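Local coordinates for protein putative esterase (Sulfolobus solfataricus P2, PDB 2RAU) that is probably a lipase or esterase of the alpha/beta-hydrolase family, and binds calcium, at residues K171-L176 against I293-I298; V53-G58 against F94-I99. All coordinates share one frame; numbering follows the deposited sequence. Where two conformers were deposited one is given.

How the contacts relate
Both contacts are parallel strand pairings in the central sheet of an alpha/beta-hydrolase fold, and both are buried. Strand 146-151 lies between them, pairing with 52-56 of contact 2 and with 170-176 of contact 1; their centres are 14 Å apart and they do not touch. Contact 2 sits nearer the middle of the chain, about 9 Å from its centre against about 17 Å for contact 1. Their chemistry differs at the ends of the pairings: in contact 1 a threonine hydroxyl braces its own segment just where the pairing begins, whereas in contact 2, in one modelled conformer, a threonine hydroxyl reaches across to the partner strand.

Contact 1. Residues K171-L176 against I293-I298; sequences KGLILL and ILVPTI
Leu173 and Thr297 pair side by side in parallel strands of the central sheet of an alpha/beta-hydrolase fold, with Ile174 and Ile298 as the next pair on the other face. Three backbone hydrogen bonds join the strands. Leu173 N donates to Pro296 O at 2.9 Å, and Ile298 N returns a bond of similar length to Leu173 O. The third, from Leu175 N to Ile298 O, is nearly straight at 171°.

On the Leu173 face, in one of the two conformers modelled for this leucine, Thr297 OG1 lies 3.6 Å from Leu173 CB, and Val295 crosses the leucine side chain at about a right angle. Val295 has CG1 anti to its backbone N (chi1 165°), which lays this methyl against the backbone of Gly172, 3.4 Å from its CA. Thr297 OG1 also donates to Val295 O at 3.0 Å, approaching from above the carbonyl plane, 45° out of it. An alanine in place of Thr297 would probably leave Val295 O without this donor and open a gap beside Leu173 CB.

Ser162 and Leu159 of helix 153-169 touch Leu173 and Leu175 respectively, while Trp349 of helix 338-353 touches both isoleucines, so helices flank the sheet on both faces. The side chain of Lys171 leaves the pair, and its NZ forms a salt bridge with Asp51 OD1. On the Ile174 face, Ile298 CG2 meets Ile174 CG1 at 3.9 Å.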
ATOM      1  N   LYS A 171     -16.239 -10.157   2.088  1.00 23.46           N
ATOM      2  CA  LYS A 171     -17.586  -9.683   2.284  1.00 26.08           C
ATOM      3  C   LYS A 171     -17.741  -8.181   2.024  1.00 27.90           C
ATOM      4  O   LYS A 171     -18.850  -7.653   2.045  1.00 27.34           O
ATOM      5  CB  LYS A 171     -18.063 -10.038   3.692  1.00 27.74           C
ATOM      6  CG  LYS A 171     -17.305  -9.369   4.789  1.00 25.91           C
ATOM      7  CD  LYS A 171     -17.703  -9.813   6.176  1.00 27.12           C
ATOM      8  CE  LYS A 171     -16.695  -9.307   7.178  1.00 28.60           C
ATOM      9  NZ  LYS A 171     -16.876  -9.852   8.534  1.00 29.97           N
ATOM     10  N   GLY A 172     -16.631  -7.491   1.751  1.00 28.32           N
ATOM     11  CA  GLY A 172     -16.665  -6.071   1.476  1.00 27.34           C
ATOM     12  C   GLY A 172     -15.338  -5.624   0.913  1.00 26.11           C
ATOM     13  O   GLY A 172     -14.282  -6.137   1.307  1.00 24.74           O
ATOM     14  N   LEU A 173     -15.398  -4.676  -0.018  0.50 23.64           N
ATOM     15  CA  LEU A 173     -14.196  -4.112  -0.652  0.50 24.15           C
ATOM     16  C   LEU A 173     -14.083  -2.612  -0.394  0.50 25.29           C
ATOM     17  O   LEU A 173     -15.053  -1.879  -0.492  0.50 24.43           O
ATOM     18  CB  LEU A 173     -14.178  -4.390  -2.153  0.50 22.87           C
ATOM     19  CG  LEU A 173     -13.764  -5.792  -2.593  0.50 17.56           C
ATOM     20  CD1 LEU A 173     -14.313  -6.094  -4.003  0.50 16.24           C
ATOM     21  CD2 LEU A 173     -12.257  -5.989  -2.521  0.50 22.84           C
ATOM     22  N   ILE A 174     -12.886  -2.186   0.001  1.00 27.69           N
ATOM     23  CA  ILE A 174     -12.583  -0.776   0.230  1.00 25.83           C
ATOM     24  C   ILE A 174     -11.388  -0.398  -0.651  1.00 26.40           C
ATOM     25  O   ILE A 174     -10.255  -0.808  -0.390  1.00 26.97           O
ATOM     26  CB  ILE A 174     -12.216  -0.503   1.694  1.00 26.91           C
ATOM     27  CG1 ILE A 174     -13.360  -0.934   2.639  1.00 28.63           C
ATOM     28  CG2 ILE A 174     -11.779   1.000   1.900  1.00 22.26           C
ATOM     29  CD1 ILE A 174     -12.888  -1.218   4.074  1.00 27.70           C
ATOM     30  N   LEU A 175     -11.630   0.392  -1.698  1.00 22.87           N
ATOM     31  CA  LEU A 175     -10.566   0.800  -2.628  1.00 25.71           C
ATOM     32  C   LEU A 175     -10.159   2.251  -2.347  1.00 27.20           C
ATOM     33  O   LEU A 175     -10.953   3.172  -2.499  1.00 24.88           O
ATOM     34  CB  LEU A 175     -11.029   0.619  -4.083  1.00 25.39           C
ATOM     35  CG  LEU A 175     -11.543  -0.794  -4.439  1.00 25.92           C
ATOM     36  CD1 LEU A 175     -12.230  -0.785  -5.851  1.00 27.42           C
ATOM     37  CD2 LEU A 175     -10.376  -1.851  -4.276  1.00 29.94           C
ATOM     38  N   LEU A 176      -8.933   2.415  -1.861  1.00 27.41           N
ATOM     39  CA  LEU A 176      -8.366   3.705  -1.462  1.00 25.69           C
ATOM     40  C   LEU A 176      -7.454   4.194  -2.603  1.00 24.14           C
ATOM     41  O   LEU A 176      -6.245   3.903  -2.669  1.00 28.47           O
ATOM     42  CB  LEU A 176      -7.603   3.561  -0.131  1.00 25.50           C
ATOM     43  CG  LEU A 176      -8.444   3.045   1.064  1.00 24.29           C
ATOM     44  CD1 LEU A 176      -7.571   2.536   2.186  1.00 29.98           C
ATOM     45  CD2 LEU A 176      -9.421   4.099   1.560  1.00 23.94           C
ATOM     46  N   ILE A 293     -18.382 -10.096  -9.285  1.00 38.05           N
ATOM     47  CA  ILE A 293     -18.046  -9.796  -7.897  1.00 34.27           C
ATOM     48  C   ILE A 293     -19.235  -9.096  -7.242  1.00 33.91           C
ATOM     49  O   ILE A 293     -19.440  -7.905  -7.424  1.00 34.83           O
ATOM     50  CB  ILE A 293     -16.735  -8.972  -7.791  1.00 35.46           C
ATOM     51  CG1 ILE A 293     -15.614  -9.636  -8.613  1.00 34.75           C
ATOM     52  CG2 ILE A 293     -16.314  -8.776  -6.322  1.00 26.44           C
ATOM     53  CD1 ILE A 293     -14.260  -8.925  -8.530  1.00 34.42           C
ATOM     54  N   LEU A 294     -20.012  -9.844  -6.472  1.00 32.04           N
ATOM     55  CA  LEU A 294     -21.189  -9.302  -5.803  1.00 33.49           C
ATOM     56  C   LEU A 294     -20.872  -8.993  -4.336  1.00 33.40           C
ATOM     57  O   LEU A 294     -21.423  -9.585  -3.402  1.00 34.48           O
ATOM     58  CB  LEU A 294     -22.361 -10.286  -5.922  1.00 33.10           C
ATOM     59  CG  LEU A 294     -22.620 -10.814  -7.341  1.00 29.86           C
ATOM     60  CD1 LEU A 294     -23.707 -11.785  -7.227  1.00 29.01           C
ATOM     61  CD2 LEU A 294     -22.915  -9.689  -8.346  1.00 26.62           C
ATOM     62  N   VAL A 295     -19.958  -8.068  -4.156  1.00 31.69           N
ATOM     63  CA  VAL A 295     -19.474  -7.663  -2.856  1.00 31.61           C
ATOM     64  C   VAL A 295     -19.745  -6.150  -2.716  1.00 29.94           C
ATOM     65  O   VAL A 295     -19.432  -5.398  -3.640  1.00 30.75           O
ATOM     66  CB  VAL A 295     -17.923  -7.957  -2.769  1.00 32.04           C
ATOM     67  CG1 VAL A 295     -17.269  -7.258  -1.617  1.00 29.42           C
ATOM     68  CG2 VAL A 295     -17.657  -9.489  -2.728  1.00 34.26           C
ATOM     69  N   PRO A 296     -20.346  -5.707  -1.584  1.00 26.68           N
ATOM     70  CA  PRO A 296     -20.446  -4.275  -1.294  1.00 27.36           C
ATOM     71  C   PRO A 296     -19.076  -3.627  -1.370  1.00 25.75           C
ATOM     72  O   PRO A 296     -18.106  -4.136  -0.777  1.00 25.31           O
ATOM     73  CB  PRO A 296     -20.957  -4.241   0.147  1.00 27.16           C
ATOM     74  CG  PRO A 296     -21.708  -5.462   0.275  1.00 26.65           C
ATOM     75  CD  PRO A 296     -20.962  -6.493  -0.515  1.00 28.37           C
ATOM     76  N   THR A 297     -19.009  -2.507  -2.080  1.00 26.74           N
ATOM     77  CA  THR A 297     -17.758  -1.805  -2.368  1.00 26.18           C
ATOM     78  C   THR A 297     -17.844  -0.298  -2.133  1.00 24.94           C
ATOM     79  O   THR A 297     -18.847   0.331  -2.450  1.00 26.77           O
ATOM     80  CB  THR A 297     -17.296  -2.084  -3.848  1.00 25.98           C
ATOM     81  OG1 THR A 297     -17.135  -3.497  -4.052  1.00 30.00           O
ATOM     82  CG2 THR A 297     -15.999  -1.354  -4.195  1.00 24.89           C
ATOM     83  N   ILE A 298     -16.801   0.255  -1.513  1.00 26.78           N
ATOM     84  CA  ILE A 298     -16.626   1.716  -1.433  1.00 26.59           C
ATOM     85  C   ILE A 298     -15.280   2.028  -2.107  1.00 25.51           C
ATOM     86  O   ILE A 298     -14.279   1.351  -1.867  1.00 26.36           O
ATOM     87  CB  ILE A 298     -16.769   2.280   0.028  1.00 25.70           C
ATOM     88  CG1 ILE A 298     -16.804   3.816   0.014  1.00 25.61           C
ATOM     89  CG2 ILE A 298     -15.692   1.687   0.976  1.00 26.01           C
ATOM     90  CD1 ILE A 298     -17.147   4.393   1.338  1.00 26.06           C
TER

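Contact 2. Residues V53-G58 against F94-I99; sequences VLILPG and FNVYTI
The parallel pairing of strands 52-56 and 94-100 belongs to the central sheet of the alpha/beta-hydrolase fold, with helices 63-68 and 85-91 in the connection between them. Val53 N hydrogen-bonds to Asn95 O at 3.0 Å. Tyr97 N then donates to Val53 O at 2.8 Å, and Ile55 N to Tyr97 O at a similar length. The next link is a side chain: in one of the two conformers of Thr98, with OG1 anti to the backbone N (chi1 -177°), that hydroxyl donates to Ile55 O at 2.8 Å.

Val53 O also lies in the plane of the Tyr97 ring, at its edge near CD1. On the same face as this ring, Leu54 CD1 sits 4.0 Å from Tyr97 CB, while on the other face Ile55 CD1 meets Val96 CG1 at 3.9 Å. Tyr97 OH is hydrogen-bonded to Asp140 OD2 of helix 123-141, which fixes the far end of the ring.

Ile99 N stands 4.0 Å from Ile55 O, too far for the next ladder bond, and the Thr98 hydroxyl, in that conformer, takes the acceptor instead. One step on, Pro57 has no N-H to give; its ring crosses Ile99 at about a right angle, with CD 3.6 Å from Ile99 CG2, so the pairing passes from hydrogen bonds to apolar packing.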
ATOM      1  N   VAL A  53     -10.272  -6.699   8.960  1.00 25.53           N
ATOM      2  CA  VAL A  53      -9.972  -5.889   7.782  1.00 25.40           C
ATOM      3  C   VAL A  53      -8.540  -6.148   7.394  1.00 24.66           C
ATOM      4  O   VAL A  53      -7.665  -5.978   8.228  1.00 24.83           O
ATOM      5  CB  VAL A  53     -10.120  -4.376   8.060  1.00 27.65           C
ATOM      6  CG1 VAL A  53      -9.879  -3.626   6.805  1.00 25.91           C
ATOM      7  CG2 VAL A  53     -11.534  -4.087   8.648  1.00 21.55           C
ATOM      8  N   LEU A  54      -8.308  -6.537   6.144  1.00 23.52           N
ATOM      9  CA  LEU A  54      -6.957  -6.699   5.615  1.00 24.80           C
ATOM     10  C   LEU A  54      -6.714  -5.581   4.591  1.00 25.48           C
ATOM     11  O   LEU A  54      -7.511  -5.374   3.647  1.00 24.02           O
ATOM     12  CB  LEU A  54      -6.754  -8.074   4.952  1.00 25.99           C
ATOM     13  CG  LEU A  54      -5.503  -8.297   4.082  1.00 22.65           C
ATOM     14  CD1 LEU A  54      -4.229  -8.175   4.978  1.00 23.78           C
ATOM     15  CD2 LEU A  54      -5.607  -9.625   3.336  1.00 24.38           C
ATOM     16  N   ILE A  55      -5.604  -4.880   4.768  1.00 26.19           N
ATOM     17  CA  ILE A  55      -5.208  -3.794   3.848  1.00 26.11           C
ATOM     18  C   ILE A  55      -3.975  -4.167   3.059  1.00 24.04           C
ATOM     19  O   ILE A  55      -2.943  -4.474   3.610  1.00 25.95           O
ATOM     20  CB  ILE A  55      -5.040  -2.441   4.610  1.00 26.36           C
ATOM     21  CG1 ILE A  55      -6.269  -2.225   5.537  1.00 29.21           C
ATOM     22  CG2 ILE A  55      -4.833  -1.254   3.586  1.00 22.66           C
ATOM     23  CD1 ILE A  55      -6.380  -0.881   6.240  1.00 29.06           C
ATOM     24  N   LEU A  56      -4.126  -4.153   1.744  1.00 20.36           N
ATOM     25  CA  LEU A  56      -3.080  -4.458   0.791  1.00 23.71           C
ATOM     26  C   LEU A  56      -2.313  -3.191   0.396  1.00 25.32           C
ATOM     27  O   LEU A  56      -2.899  -2.252  -0.132  1.00 24.64           O
ATOM     28  CB  LEU A  56      -3.714  -5.118  -0.429  1.00 23.82           C
ATOM     29  CG  LEU A  56      -4.492  -6.450  -0.245  1.00 24.45           C
ATOM     30  CD1 LEU A  56      -4.935  -7.022  -1.571  1.00 22.71           C
ATOM     31  CD2 LEU A  56      -3.662  -7.479   0.598  1.00 23.19           C
ATOM     32  N   PRO A  57      -1.010  -3.136   0.692  1.00 26.26           N
ATOM     33  CA  PRO A  57      -0.274  -1.956   0.279  1.00 26.06           C
ATOM     34  C   PRO A  57      -0.105  -1.822  -1.219  1.00 26.40           C
ATOM     35  O   PRO A  57      -0.297  -2.773  -1.947  1.00 29.12           O
ATOM     36  CB  PRO A  57       1.105  -2.153   0.916  1.00 24.38           C
ATOM     37  CG  PRO A  57       0.866  -3.205   2.009  1.00 26.55           C
ATOM     38  CD  PRO A  57      -0.169  -4.079   1.454  1.00 26.20           C
ATOM     39  N   GLY A  58       0.356  -0.627  -1.633  1.00 25.86           N
ATOM     40  CA  GLY A  58       0.589  -0.296  -3.028  1.00 26.05           C
ATOM     41  C   GLY A  58       2.049  -0.507  -3.377  1.00 26.96           C
ATOM     42  O   GLY A  58       2.770  -1.126  -2.631  1.00 26.03           O
ATOM     43  N   PHE A  94     -11.634  -2.406  15.361  1.00 24.95           N
ATOM     44  CA  PHE A  94     -11.392  -3.455  14.389  1.00 22.66           C
ATOM     45  C   PHE A  94     -10.048  -4.147  14.584  1.00 24.38           C
ATOM     46  O   PHE A  94      -9.070  -3.539  15.041  1.00 26.27           O
ATOM     47  CB  PHE A  94     -11.482  -2.928  12.961  1.00 23.77           C
ATOM     48  CG  PHE A  94     -12.880  -2.658  12.495  1.00 25.65           C
ATOM     49  CD1 PHE A  94     -13.488  -1.435  12.756  1.00 27.55           C
ATOM     50  CD2 PHE A  94     -13.592  -3.625  11.803  1.00 28.04           C
ATOM     51  CE1 PHE A  94     -14.779  -1.208  12.354  1.00 29.88           C
ATOM     52  CE2 PHE A  94     -14.875  -3.403  11.387  1.00 30.70           C
ATOM     53  CZ  PHE A  94     -15.480  -2.203  11.647  1.00 25.19           C
ATOM     54  N   ASN A  95     -10.031  -5.436  14.245  1.00 24.43           N
ATOM     55  CA  ASN A  95      -8.794  -6.165  14.056  1.00 25.37           C
ATOM     56  C   ASN A  95      -8.365  -5.770  12.635  1.00 25.67           C
ATOM     57  O   ASN A  95      -9.072  -6.053  11.670  1.00 25.06           O
ATOM     58  CB  ASN A  95      -8.956  -7.682  14.115  1.00 26.05           C
ATOM     59  CG  ASN A  95      -9.256  -8.221  15.503  1.00 25.09           C
ATOM     60  OD1 ASN A  95      -8.622  -7.820  16.498  1.00 27.59           O
ATOM     61  ND2 ASN A  95     -10.236  -9.117  15.576  1.00 24.39           N
ATOM     62  N   VAL A  96      -7.205  -5.150  12.509  1.00 25.99           N
ATOM     63  CA  VAL A  96      -6.704  -4.715  11.202  1.00 24.11           C
ATOM     64  C   VAL A  96      -5.393  -5.425  10.916  1.00 25.72           C
ATOM     65  O   VAL A  96      -4.542  -5.494  11.757  1.00 26.89           O
ATOM     66  CB  VAL A  96      -6.511  -3.175  11.121  1.00 25.15           C
ATOM     67  CG1 VAL A  96      -6.191  -2.727   9.651  1.00 26.78           C
ATOM     68  CG2 VAL A  96      -7.801  -2.457  11.728  1.00 24.42           C
ATOM     69  N   TYR A  97      -5.260  -5.939   9.702  1.00 24.61           N
ATOM     70  CA  TYR A  97      -4.124  -6.707   9.306  1.00 24.93           C
ATOM     71  C   TYR A  97      -3.565  -6.109   8.049  1.00 24.42           C
ATOM     72  O   TYR A  97      -4.276  -5.472   7.267  1.00 24.70           O
ATOM     73  CB  TYR A  97      -4.529  -8.163   8.993  1.00 24.58           C
ATOM     74  CG  TYR A  97      -5.196  -8.942  10.115  1.00 25.43           C
ATOM     75  CD1 TYR A  97      -6.569  -8.836  10.352  1.00 22.94           C
ATOM     76  CD2 TYR A  97      -4.478  -9.820  10.891  1.00 24.19           C
ATOM     77  CE1 TYR A  97      -7.202  -9.594  11.336  1.00 22.73           C
ATOM     78  CE2 TYR A  97      -5.112 -10.594  11.891  1.00 26.38           C
ATOM     79  CZ  TYR A  97      -6.471 -10.465  12.104  1.00 23.03           C
ATOM     80  OH  TYR A  97      -7.046 -11.273  13.062  1.00 24.71           O
ATOM     81  N   THR A  98      -2.267  -6.314   7.824  0.50 26.22           N
ATOM     82  CA  THR A  98      -1.640  -5.832   6.615  0.50 24.08           C
ATOM     83  C   THR A  98      -0.370  -6.655   6.344  0.50 24.23           C
ATOM     84  O   THR A  98       0.327  -7.058   7.252  0.50 23.57           O
ATOM     85  CB  THR A  98      -1.400  -4.292   6.646  0.50 26.52           C
ATOM     86  OG1 THR A  98      -0.831  -3.857   5.396  0.50 17.63           O
ATOM     87  CG2 THR A  98      -0.516  -3.863   7.864  0.50 21.23           C
ATOM     88  N   ILE A  99      -0.089  -6.833   5.065  1.00 25.07           N
ATOM     89  CA  ILE A  99       0.905  -7.774   4.527  1.00 25.46           C
ATOM     90  C   ILE A  99       2.162  -7.058   4.040  1.00 25.61           C
ATOM     91  O   ILE A  99       2.081  -5.960   3.441  1.00 25.70           O
ATOM     92  CB  ILE A  99       0.259  -8.571   3.350  1.00 25.46           C
ATOM     93  CG1 ILE A  99       1.248  -9.590   2.767  1.00 27.67           C
ATOM     94  CG2 ILE A  99      -0.283  -7.630   2.256  1.00 25.83           C
ATOM     95  CD1 ILE A  99       0.670 -10.594   1.634  1.00 24.08           C
TER